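Local coordinates for clavulanic acid biosynthesis oligopeptide binding protein 2 (Streptomyces clavuligerus, PDB 2WOL) that probably binds oligopeptides as an extracellular solute-binding protein and belongs to the biosynthetic pathway of the beta-lactamase inhibitor clavulanic acid, at residues A[304-309]-A[521-526]. Sequence-based numbering, arbitrary orientation.
Sequences LHFVAM and AVLLPL
Val307 and Leu524 form an antiparallel hydrogen-bonded pair: Val307 N donates to Leu524 O (2.9 Å), and Leu524 N returns a nearly straight bond to Val307 O (2.8 Å, 175° at the hydrogen). Met309 N reaches Val522 O on one side of this pair and Leu526 N reaches His305 O (3.0 Å) on the other, so four backbone bonds join the segments. Two non-hydrogen-bonded pairs, Phe306 with Pro525 and Ala308 with Leu523, share one face of the sheet. With Phe306 CG between its backbone N and carbonyl carbon (chi1 65°), the ring lies where the Leu523 CD2 methyl packs against it obliquely, 3.7 Å from CE1, while also touching Ala308 CB. The other face carries Val307 and Leu524, and Leu526 CD1 touches both Val307 CG2 (4.0 Å) and His305 CD2 (3.6 Å). At the far end Met309 bends at chi3 (-82°), bringing CE to 3.3 Å from Ala521 O. That carbonyl and Leu523 O both accept hydrogen bonds from Gln326 NE2, which ties the start of strand 523-534 to helix 319-327. Val405 and Val409 of helix 401-414 cover His305, Val307 and Leu526. Strand 448-453 pairs with strand 303-309 as well, placing the latter between two antiparallel neighbours. Ala521, with positive phi, is the first residue to leave helix 503-520, and Val522 leads into the strand at Leu523. This is the buried, helix-flanked mixed sheet of one alpha/beta lobe, an architecture characteristic of periplasmic-binding-protein-like folds such as the family 5 solute-binding proteins.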
loop_
_atom_site.group_PDB
_atom_site.type_symbol
_atom_site.label_atom_id
_atom_site.label_comp_id
_atom_site.label_asym_id
_atom_site.label_seq_id
_atom_site.Cartn_x
_atom_site.Cartn_y
_atom_site.Cartn_z
ATOM N N LEU A 304 6.780 -1.246 -5.970
ATOM C CA LEU A 304 8.054 -1.655 -6.537
ATOM C C LEU A 304 7.971 -3.117 -6.951
ATOM O O LEU A 304 7.531 -3.958 -6.176
ATOM C CB LEU A 304 9.181 -1.466 -5.516
ATOM C CG LEU A 304 10.549 -2.069 -5.865
ATOM C CD1 LEU A 304 11.242 -1.280 -6.957
ATOM C CD2 LEU A 304 11.431 -2.155 -4.631
ATOM N N HIS A 305 8.399 -3.404 -8.175
ATOM C CA HIS A 305 8.550 -4.765 -8.651
ATOM C C HIS A 305 10.024 -5.126 -8.511
ATOM O O HIS A 305 10.898 -4.389 -8.973
ATOM C CB HIS A 305 8.101 -4.860 -10.111
ATOM C CG HIS A 305 7.894 -6.261 -10.596
ATOM N ND1 HIS A 305 6.986 -7.124 -10.019
ATOM C CD2 HIS A 305 8.459 -6.941 -11.622
ATOM C CE1 HIS A 305 7.012 -8.278 -10.658
ATOM N NE2 HIS A 305 7.900 -8.196 -11.633
ATOM N N PHE A 306 10.301 -6.252 -7.858
ATOM C CA PHE A 306 11.681 -6.643 -7.602
ATOM C C PHE A 306 11.874 -8.151 -7.534
ATOM O O PHE A 306 10.910 -8.914 -7.486
ATOM C CB PHE A 306 12.231 -5.959 -6.332
ATOM C CG PHE A 306 11.552 -6.375 -5.048
ATOM C CD1 PHE A 306 12.114 -7.360 -4.238
ATOM C CD2 PHE A 306 10.374 -5.757 -4.631
ATOM C CE1 PHE A 306 11.508 -7.735 -3.043
ATOM C CE2 PHE A 306 9.761 -6.125 -3.435
ATOM C CZ PHE A 306 10.329 -7.120 -2.642
ATOM N N VAL A 307 13.138 -8.563 -7.555
ATOM C CA VAL A 307 13.516 -9.948 -7.323
ATOM C C VAL A 307 14.323 -10.000 -6.027
ATOM O O VAL A 307 15.271 -9.226 -5.840
ATOM C CB VAL A 307 14.340 -10.523 -8.505
ATOM C CG1 VAL A 307 14.863 -11.924 -8.181
ATOM C CG2 VAL A 307 13.500 -10.545 -9.782
ATOM N N ALA A 308 13.926 -10.896 -5.130
ATOM C CA ALA A 308 14.640 -11.100 -3.878
ATOM C C ALA A 308 15.521 -12.333 -3.976
ATOM O O ALA A 308 15.128 -13.331 -4.571
ATOM C CB ALA A 308 13.654 -11.245 -2.726
ATOM N N MET A 309 16.715 -12.246 -3.396
ATOM C CA MET A 309 17.624 -13.385 -3.299
ATOM C C MET A 309 17.841 -13.776 -1.839
ATOM O O MET A 309 18.024 -12.916 -0.977
ATOM C CB MET A 309 18.944 -13.085 -4.000
ATOM C CG MET A 309 18.842 -13.217 -5.510
ATOM S SD MET A 309 20.325 -12.701 -6.381
ATOM C CE MET A 309 20.109 -10.924 -6.434
ATOM N N ALA A 521 23.053 -6.702 -1.789
ATOM C CA ALA A 521 22.628 -7.232 -3.096
ATOM C C ALA A 521 21.503 -8.283 -3.022
ATOM O O ALA A 521 21.294 -9.054 -3.961
ATOM C CB ALA A 521 23.838 -7.755 -3.901
ATOM N N VAL A 522 20.772 -8.289 -1.910
ATOM C CA VAL A 522 19.673 -9.243 -1.716
ATOM C C VAL A 522 18.393 -8.861 -2.466
ATOM O O VAL A 522 17.543 -9.715 -2.705
ATOM C CB VAL A 522 19.362 -9.493 -0.219
ATOM C CG1 VAL A 522 20.497 -10.276 0.443
ATOM C CG2 VAL A 522 19.107 -8.184 0.520
ATOM N N LEU A 523 18.268 -7.588 -2.843
ATOM C CA LEU A 523 17.110 -7.123 -3.609
ATOM C C LEU A 523 17.553 -6.536 -4.943
ATOM O O LEU A 523 18.399 -5.640 -4.978
ATOM C CB LEU A 523 16.308 -6.078 -2.821
ATOM C CG LEU A 523 15.758 -6.481 -1.444
ATOM C CD1 LEU A 523 14.981 -5.334 -0.819
ATOM C CD2 LEU A 523 14.888 -7.727 -1.537
ATOM N N LEU A 524 16.974 -7.058 -6.023
ATOM C CA LEU A 524 17.200 -6.555 -7.373
ATOM C C LEU A 524 15.976 -5.754 -7.814
ATOM O O LEU A 524 14.939 -6.335 -8.148
ATOM C CB LEU A 524 17.466 -7.713 -8.344
ATOM C CG LEU A 524 17.431 -7.451 -9.857
ATOM C CD1 LEU A 524 18.425 -6.366 -10.290
ATOM C CD2 LEU A 524 17.696 -8.741 -10.616
ATOM N N PRO A 525 16.090 -4.414 -7.808
ATOM C CA PRO A 525 14.985 -3.554 -8.224
ATOM C C PRO A 525 14.785 -3.658 -9.726
ATOM O O PRO A 525 15.762 -3.675 -10.476
ATOM C CB PRO A 525 15.460 -2.140 -7.858
ATOM C CG PRO A 525 16.758 -2.287 -7.159
ATOM C CD PRO A 525 17.286 -3.646 -7.427
ATOM N N LEU A 526 13.530 -3.738 -10.156
ATOM C CA LEU A 526 13.222 -3.793 -11.587
ATOM C C LEU A 526 12.569 -2.502 -12.063
ATOM O O LEU A 526 13.189 -1.711 -12.780
ATOM C CB LEU A 526 12.353 -5.010 -11.922
ATOM C CG LEU A 526 12.933 -6.382 -11.551
ATOM C CD1 LEU A 526 11.960 -7.489 -11.913
ATOM C CD2 LEU A 526 14.277 -6.612 -12.229
#